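Local coordinates for protein predicted DNA-binding transcriptional regulator (Aliivibrio fischeri ES114, PDB 7DWN) that binds DNA as a LysR-type tetramer and probably regulates transcription, with a helix-turn-helix domain joined to a LysR-type substrate-binding domain, at residues K110-F115 and D119-L124; Q160-A165 and I287-D292. All blocks are in the same frame, centred on the assembly; numbering follows the deposited sequence.

Contact 1. Residues K110-F115 and D119-L124; sequences KMQQAF and DYKPIL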
ATOM      1  N   LYS A 110     -13.988  19.520  31.032  1.00 52.08           N
ATOM      2  CA  LYS A 110     -15.014  19.044  31.955  1.00 54.11           C
ATOM      3  C   LYS A 110     -14.793  17.580  32.332  1.00 53.78           C
ATOM      4  O   LYS A 110     -14.921  17.207  33.504  1.00 60.88           O
ATOM      5  CB  LYS A 110     -16.398  19.252  31.333  1.00 54.88           C
ATOM      6  CG  LYS A 110     -16.671  20.699  30.925  1.00 58.75           C
ATOM      7  CD  LYS A 110     -18.012  20.851  30.229  1.00 56.26           C
ATOM      8  CE  LYS A 110     -18.066  20.016  28.964  1.00 57.98           C
ATOM      9  NZ  LYS A 110     -19.079  20.532  28.006  1.00 56.90           N
ATOM     10  N   MET A 111     -14.459  16.738  31.351  1.00 49.86           N
ATOM     11  CA  MET A 111     -14.080  15.352  31.627  1.00 49.58           C
ATOM     12  C   MET A 111     -12.902  15.279  32.592  1.00 60.94           C
ATOM     13  O   MET A 111     -12.880  14.449  33.511  1.00 61.92           O
ATOM     14  CB  MET A 111     -13.716  14.664  30.313  1.00 48.66           C
ATOM     15  CG  MET A 111     -14.370  13.330  30.051  1.00 60.28           C
ATOM     16  SD  MET A 111     -13.755  12.679  28.487  1.00 73.27           S
ATOM     17  CE  MET A 111     -13.888  14.134  27.449  1.00 63.87           C
ATOM     18  N   GLN A 112     -11.900  16.130  32.370  1.00 70.23           N
ATOM     19  CA  GLN A 112     -10.700  16.144  33.194  1.00 74.76           C
ATOM     20  C   GLN A 112     -11.040  16.484  34.633  1.00 92.00           C
ATOM     21  O   GLN A 112     -10.454  15.928  35.568  1.00 97.00           O
ATOM     22  CB  GLN A 112      -9.703  17.155  32.624  1.00 62.90           C
ATOM     23  CG  GLN A 112      -8.340  17.161  33.289  1.00 63.70           C
ATOM     24  CD  GLN A 112      -7.428  16.080  32.749  1.00 61.30           C
ATOM     25  OE1 GLN A 112      -7.817  15.305  31.874  1.00 57.75           O
ATOM     26  NE2 GLN A 112      -6.206  16.024  33.263  1.00 65.11           N
ATOM     27  N   GLN A 113     -11.987  17.400  34.830  1.00 99.13           N
ATOM     28  CA  GLN A 113     -12.429  17.678  36.189  1.00107.59           C
ATOM     29  C   GLN A 113     -13.243  16.519  36.752  1.00101.99           C
ATOM     30  O   GLN A 113     -13.160  16.220  37.949  1.00102.78           O
ATOM     31  CB  GLN A 113     -13.229  18.977  36.244  1.00121.30           C
ATOM     32  CG  GLN A 113     -13.610  19.376  37.660  1.00134.06           C
ATOM     33  CD  GLN A 113     -12.447  19.264  38.630  1.00143.64           C
ATOM     34  OE1 GLN A 113     -11.329  19.690  38.334  1.00147.65           O
ATOM     35  NE2 GLN A 113     -12.705  18.680  39.796  1.00145.56           N
ATOM     36  N   ALA A 114     -14.032  15.848  35.907  1.00100.31           N
ATOM     37  CA  ALA A 114     -14.782  14.683  36.372  1.00 96.29           C
ATOM     38  C   ALA A 114     -13.851  13.583  36.862  1.00 90.15           C
ATOM     39  O   ALA A 114     -14.234  12.777  37.719  1.00 81.51           O
ATOM     40  CB  ALA A 114     -15.693  14.147  35.268  1.00 95.73           C
ATOM     41  N   PHE A 115     -12.634  13.529  36.322  1.00 89.27           N
ATOM     42  CA  PHE A 115     -11.643  12.572  36.812  1.00 85.12           C
ATOM     43  C   PHE A 115     -11.244  12.814  38.265  1.00 88.69           C
ATOM     44  O   PHE A 115     -10.647  11.922  38.881  1.00 91.59           O
ATOM     45  CB  PHE A 115     -10.386  12.608  35.942  1.00 82.07           C
ATOM     46  CG  PHE A 115     -10.584  12.061  34.561  1.00 78.23           C
ATOM     47  CD1 PHE A 115     -11.500  11.052  34.319  1.00 79.32           C
ATOM     48  CD2 PHE A 115      -9.847  12.556  33.502  1.00 82.56           C
ATOM     49  CE1 PHE A 115     -11.672  10.549  33.042  1.00 79.26           C
ATOM     50  CE2 PHE A 115     -10.018  12.059  32.226  1.00 83.36           C
ATOM     51  CZ  PHE A 115     -10.931  11.055  31.996  1.00 82.31           C
ATOM     52  N   ASP A 119     -11.659   8.936  42.838  1.00124.62           N
ATOM     53  CA  ASP A 119     -10.210   9.029  42.813  1.00128.61           C
ATOM     54  C   ASP A 119      -9.599   7.997  41.870  1.00130.96           C
ATOM     55  O   ASP A 119     -10.206   6.967  41.560  1.00130.99           O
ATOM     56  CB  ASP A 119      -9.636   8.882  44.223  1.00129.99           C
ATOM     57  CG  ASP A 119      -9.924  10.094  45.092  1.00130.26           C
ATOM     58  OD1 ASP A 119     -10.308  11.153  44.548  1.00129.15           O
ATOM     59  OD2 ASP A 119      -9.750   9.991  46.324  1.00131.56           O
ATOM     60  N   TYR A 120      -8.367   8.302  41.437  1.00130.70           N
ATOM     61  CA  TYR A 120      -7.619   7.677  40.345  1.00128.12           C
ATOM     62  C   TYR A 120      -8.047   8.312  39.028  1.00116.52           C
ATOM     63  O   TYR A 120      -9.160   8.091  38.541  1.00118.88           O
ATOM     64  CB  TYR A 120      -7.770   6.148  40.346  1.00134.96           C
ATOM     65  CG  TYR A 120      -7.975   5.454  39.011  1.00137.60           C
ATOM     66  CD1 TYR A 120      -7.015   5.504  38.010  1.00138.64           C
ATOM     67  CD2 TYR A 120      -9.118   4.700  38.775  1.00138.73           C
ATOM     68  CE1 TYR A 120      -7.205   4.855  36.801  1.00139.41           C
ATOM     69  CE2 TYR A 120      -9.312   4.045  37.569  1.00139.26           C
ATOM     70  CZ  TYR A 120      -8.351   4.126  36.587  1.00139.48           C
ATOM     71  OH  TYR A 120      -8.528   3.482  35.385  1.00139.00           O
ATOM     72  N   LYS A 121      -7.161   9.129  38.467  1.00103.84           N
ATOM     73  CA  LYS A 121      -7.460   9.890  37.271  1.00 90.12           C
ATOM     74  C   LYS A 121      -6.838   9.193  36.073  1.00 83.14           C
ATOM     75  O   LYS A 121      -5.625   8.915  36.087  1.00 77.59           O
ATOM     76  CB  LYS A 121      -6.938  11.317  37.413  1.00 85.90           C
ATOM     77  CG  LYS A 121      -5.985  11.818  36.342  1.00 88.21           C
ATOM     78  CD  LYS A 121      -4.818  12.553  36.978  1.00 89.97           C
ATOM     79  CE  LYS A 121      -3.843  13.027  35.929  1.00 76.72           C
ATOM     80  NZ  LYS A 121      -4.533  13.789  34.852  1.00 70.23           N
ATOM     81  N   PRO A 122      -7.619   8.818  35.064  1.00 76.12           N
ATOM     82  CA  PRO A 122      -7.033   8.262  33.843  1.00 69.97           C
ATOM     83  C   PRO A 122      -6.321   9.343  33.050  1.00 61.29           C
ATOM     84  O   PRO A 122      -6.526  10.541  33.250  1.00 64.22           O
ATOM     85  CB  PRO A 122      -8.248   7.714  33.078  1.00 69.54           C
ATOM     86  CG  PRO A 122      -9.311   7.551  34.116  1.00 70.07           C
ATOM     87  CD  PRO A 122      -9.081   8.643  35.113  1.00 72.90           C
ATOM     88  N   ILE A 123      -5.460   8.895  32.145  1.00 55.46           N
ATOM     89  CA  ILE A 123      -4.615   9.778  31.353  1.00 48.89           C
ATOM     90  C   ILE A 123      -5.139   9.803  29.925  1.00 44.37           C
ATOM     91  O   ILE A 123      -5.364   8.748  29.322  1.00 45.34           O
ATOM     92  CB  ILE A 123      -3.144   9.332  31.390  1.00 58.01           C
ATOM     93  CG1 ILE A 123      -2.650   9.232  32.835  1.00 72.43           C
ATOM     94  CG2 ILE A 123      -2.302  10.306  30.615  1.00 53.61           C
ATOM     95  CD1 ILE A 123      -2.652  10.549  33.571  1.00 76.31           C
ATOM     96  N   LEU A 124      -5.330  11.006  29.389  1.00 35.36           N
ATOM     97  CA  LEU A 124      -5.847  11.198  28.041  1.00 28.91           C
ATOM     98  C   LEU A 124      -4.717  11.542  27.080  1.00 32.70           C
ATOM     99  O   LEU A 124      -3.808  12.305  27.420  1.00 25.98           O
ATOM    100  CB  LEU A 124      -6.892  12.315  28.011  1.00 26.63           C
ATOM    101  CG  LEU A 124      -8.116  12.208  28.921  1.00 32.35           C
ATOM    102  CD1 LEU A 124      -8.939  13.485  28.843  1.00 24.89           C
ATOM    103  CD2 LEU A 124      -8.960  11.001  28.547  1.00 34.28           C
TER
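With chi1 at -69°, Phe115 has its CG anti to its own carbonyl carbon, and the ring leans onto Pro122 and Leu124. Leu124 uses the same kind of first torsion (-57°), which sends its CG back toward that ring. Pro122 lies over one face: its CD stands 3.8 Å from the centroid of the Phe115 ring, 24° off the normal, a CH-pi contact displaced toward the rim, where Pro122 CD is 3.5 Å from Phe115 CD1. The carbonyl oxygen of Met111 lies above the opposite face. Leu124 comes instead to the edge, near the ring plane, with its CG 3.8 Å from Phe115 CE2. These contacts lie at the turn from helix to strand of the beta-alpha-beta unit made by strand 94-99, helix 101-114 and strand 123-128, in the Rossmann-like substrate-binding domain of LysR regulators. Ile123 pairs through its backbone with Val95. Beside the ring, Lys121 CB approaches Phe115 CB at 4.0 Å, while Lys121 NZ makes a weak hydrogen bond to Ile218 O of the second subunit. Leu124 also pairs in parallel with a strand of that subunit, continuing the sheet across the interface.

Contact 2. Residues Q160-A165 and I287-D292; sequences QSQLIA and ILCNLD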
ATOM      1  N   GLN A 160     -20.100   1.450  17.941  1.00 32.49           N
ATOM      2  CA  GLN A 160     -20.950   1.866  19.047  1.00 28.54           C
ATOM      3  C   GLN A 160     -20.918   3.384  19.148  1.00 33.28           C
ATOM      4  O   GLN A 160     -19.845   3.993  19.083  1.00 43.49           O
ATOM      5  CB  GLN A 160     -20.490   1.241  20.365  1.00 27.05           C
ATOM      6  CG  GLN A 160     -20.454  -0.272  20.359  1.00 42.37           C
ATOM      7  CD  GLN A 160     -19.808  -0.838  21.609  1.00 53.38           C
ATOM      8  OE1 GLN A 160     -18.986  -1.750  21.533  1.00 64.98           O
ATOM      9  NE2 GLN A 160     -20.178  -0.299  22.767  1.00 41.92           N
ATOM     10  N   SER A 161     -22.090   3.988  19.306  1.00 32.29           N
ATOM     11  CA  SER A 161     -22.213   5.436  19.353  1.00 29.99           C
ATOM     12  C   SER A 161     -22.969   5.859  20.602  1.00 29.30           C
ATOM     13  O   SER A 161     -23.843   5.141  21.096  1.00 31.52           O
ATOM     14  CB  SER A 161     -22.931   5.976  18.111  1.00 30.78           C
ATOM     15  OG  SER A 161     -24.214   5.391  17.973  1.00 33.02           O
ATOM     16  N   GLN A 162     -22.618   7.039  21.108  1.00 34.42           N
ATOM     17  CA  GLN A 162     -23.335   7.674  22.208  1.00 36.41           C
ATOM     18  C   GLN A 162     -23.505   9.145  21.870  1.00 36.38           C
ATOM     19  O   GLN A 162     -22.514   9.850  21.657  1.00 32.23           O
ATOM     20  CB  GLN A 162     -22.591   7.514  23.538  1.00 30.90           C
ATOM     21  CG  GLN A 162     -23.175   8.345  24.677  1.00 25.99           C
ATOM     22  CD  GLN A 162     -24.431   7.733  25.269  1.00 33.21           C
ATOM     23  OE1 GLN A 162     -24.784   6.594  24.966  1.00 30.22           O
ATOM     24  NE2 GLN A 162     -25.110   8.489  26.125  1.00 22.75           N
ATOM     25  N   LEU A 163     -24.752   9.601  21.809  1.00 29.26           N
ATOM     26  CA  LEU A 163     -25.017  11.015  21.580  1.00 32.88           C
ATOM     27  C   LEU A 163     -24.671  11.797  22.839  1.00 45.35           C
ATOM     28  O   LEU A 163     -25.270  11.582  23.898  1.00 51.65           O
ATOM     29  CB  LEU A 163     -26.477  11.226  21.186  1.00 32.50           C
ATOM     30  CG  LEU A 163     -26.893  12.626  20.724  1.00 44.45           C
ATOM     31  CD1 LEU A 163     -27.982  12.524  19.673  1.00 49.95           C
ATOM     32  CD2 LEU A 163     -27.372  13.477  21.893  1.00 50.49           C
ATOM     33  N   ILE A 164     -23.697  12.698  22.730  1.00 41.88           N
ATOM     34  CA  ILE A 164     -23.308  13.502  23.881  1.00 40.20           C
ATOM     35  C   ILE A 164     -24.266  14.667  24.066  1.00 41.88           C
ATOM     36  O   ILE A 164     -24.786  14.893  25.164  1.00 55.52           O
ATOM     37  CB  ILE A 164     -21.856  13.987  23.731  1.00 41.50           C
ATOM     38  CG1 ILE A 164     -20.914  12.794  23.568  1.00 50.92           C
ATOM     39  CG2 ILE A 164     -21.458  14.840  24.926  1.00 37.11           C
ATOM     40  CD1 ILE A 164     -21.102  11.725  24.621  1.00 59.67           C
ATOM     41  N   ALA A 165     -24.518  15.419  22.997  1.00 38.22           N
ATOM     42  CA  ALA A 165     -25.376  16.586  23.107  1.00 39.06           C
ATOM     43  C   ALA A 165     -25.887  17.011  21.737  1.00 44.91           C
ATOM     44  O   ALA A 165     -25.265  16.744  20.697  1.00 53.15           O
ATOM     45  CB  ALA A 165     -24.647  17.757  23.777  1.00 48.64           C
ATOM     46  N   ILE A 287     -17.713   8.099  31.478  1.00 40.18           N
ATOM     47  CA  ILE A 287     -17.815   9.512  31.826  1.00 44.37           C
ATOM     48  C   ILE A 287     -18.336  10.326  30.646  1.00 42.79           C
ATOM     49  O   ILE A 287     -19.080  11.297  30.833  1.00 31.23           O
ATOM     50  CB  ILE A 287     -16.454  10.019  32.336  1.00 40.00           C
ATOM     51  CG1 ILE A 287     -16.125   9.325  33.659  1.00 36.16           C
ATOM     52  CG2 ILE A 287     -16.465  11.532  32.513  1.00 35.27           C
ATOM     53  CD1 ILE A 287     -14.701   9.475  34.106  1.00 37.89           C
ATOM     54  N   LEU A 288     -17.983   9.935  29.419  1.00 44.63           N
ATOM     55  CA  LEU A 288     -18.535  10.600  28.242  1.00 37.86           C
ATOM     56  C   LEU A 288     -20.034  10.357  28.117  1.00 37.21           C
ATOM     57  O   LEU A 288     -20.797  11.284  27.820  1.00 31.49           O
ATOM     58  CB  LEU A 288     -17.808  10.126  26.985  1.00 36.07           C
ATOM     59  CG  LEU A 288     -16.461  10.789  26.713  1.00 35.98           C
ATOM     60  CD1 LEU A 288     -15.701  10.019  25.651  1.00 36.73           C
ATOM     61  CD2 LEU A 288     -16.682  12.228  26.272  1.00 39.52           C
ATOM     62  N   CYS A 289     -20.475   9.114  28.333  1.00 38.71           N
ATOM     63  CA  CYS A 289     -21.902   8.813  28.293  1.00 30.30           C
ATOM     64  C   CYS A 289     -22.664   9.513  29.409  1.00 42.38           C
ATOM     65  O   CYS A 289     -23.887   9.662  29.312  1.00 48.00           O
ATOM     66  CB  CYS A 289     -22.132   7.303  28.382  1.00 30.28           C
ATOM     67  SG  CYS A 289     -21.445   6.349  27.013  1.00 39.24           S
ATOM     68  N   ASN A 290     -22.013   9.951  30.448  1.00 42.15           N
ATOM     69  CA  ASN A 290     -22.744  10.649  31.418  1.00 45.18           C
ATOM     70  C   ASN A 290     -22.725  12.109  31.277  1.00 57.32           C
ATOM     71  O   ASN A 290     -23.690  12.602  30.778  1.00 62.16           O
ATOM     72  CB  ASN A 290     -22.451  10.203  32.803  1.00 46.43           C
ATOM     73  CG  ASN A 290     -23.231   8.977  33.132  1.00 44.76           C
ATOM     74  OD1 ASN A 290     -24.244   9.043  33.732  1.00 46.50           O
ATOM     75  ND2 ASN A 290     -22.801   7.886  32.645  1.00 49.17           N
ATOM     76  N   LEU A 291     -21.692  12.838  31.606  1.00 63.51           N
ATOM     77  CA  LEU A 291     -21.548  14.239  31.171  1.00 63.24           C
ATOM     78  C   LEU A 291     -22.875  14.884  31.347  1.00 80.47           C
ATOM     79  O   LEU A 291     -23.379  15.569  30.503  1.00 80.93           O
ATOM     80  CB  LEU A 291     -21.102  14.354  29.728  1.00 53.86           C
ATOM     81  CG  LEU A 291     -19.619  14.578  29.431  1.00 55.15           C
ATOM     82  CD1 LEU A 291     -19.308  15.645  28.425  1.00 46.54           C
ATOM     83  CD2 LEU A 291     -18.798  14.791  30.661  1.00 54.28           C
ATOM     84  N   ASP A 292     -23.451  14.532  32.482  1.00 90.42           N
ATOM     85  CA  ASP A 292     -24.713  14.978  32.925  1.00 91.90           C
ATOM     86  C   ASP A 292     -24.684  14.648  34.415  1.00 93.90           C
ATOM     87  O   ASP A 292     -23.623  14.557  35.034  1.00 90.05           O
ATOM     88  CB  ASP A 292     -25.789  14.226  32.179  1.00 91.52           C
ATOM     89  CG  ASP A 292     -27.140  14.509  32.698  1.00 93.70           C
ATOM     90  OD1 ASP A 292     -27.271  15.054  33.799  1.00 96.36           O
ATOM     91  OD2 ASP A 292     -28.092  14.196  31.995  1.00 93.87           O
TER
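Gln162 reaches from strand 160-174 to Cys289 near the C-terminal end of helix 279-290, and its whole side chain follows that one residue. Its CB is 3.8 Å from Cys289 SG. The next carbon, CG, comes closest, 3.5 Å from the same SG. From there the chain bends at chi2 (78°), which folds the amide back alongside the cysteine: Gln162 CD is 3.7 Å from Cys289 SG and 3.9 Å from Cys289 CB. At the tip the two amide atoms part, OE1 staying near the sulfur at 3.9 Å from Cys289 SG, and NE2 lying 3.6 Å from Cys289 O. The sulfur is thus met by the aliphatic carbons and the amide of a single glutamine, in van der Waals contact.

Two residues along the strand, Ile164 supplies the apolar part. Its CD1 points at the helix backbone, 3.2 Å from Leu288 O, and its CG2 branch touches Leu291 CD1 more loosely. Leu291 has already left the helix, with positive phi (43°). A classic beta bulge interrupts the pairing with strand 264-272, where the backbones of Ile164 and Ala165 both bond to Tyr268. This surface contact packs the chain's last helix on the sheet of the LysR substrate-binding domain. Helix 279-290 sits among strands 160-174 and 145-149 and helix 101-114: Leu288 packs on Ile145 and Leu147, and Ile287 on Ala114.

From the N terminus, the chain first passes through the helix-turn-helix region and then enters the substrate-binding domain, where contact 1 closes a short loop, with three residues between its segments, joining helix 101-114 to the following strand. Contact 2 opens later and closes a much longer loop of 121 intervening residues, bringing the last helix back to strand 160-174. The two loops follow in series, neither nesting nor crossing. In space they meet, with centres about 15 Å apart: Phe115 CE1 lies 3.4 Å from Ile287 CD1, and Met111 CE lies 3.6 Å from Leu288 CD2. Helix 279-290 thus bridges helix 101-114 and strand 160-174, and both contacts reach the same mixed sheet.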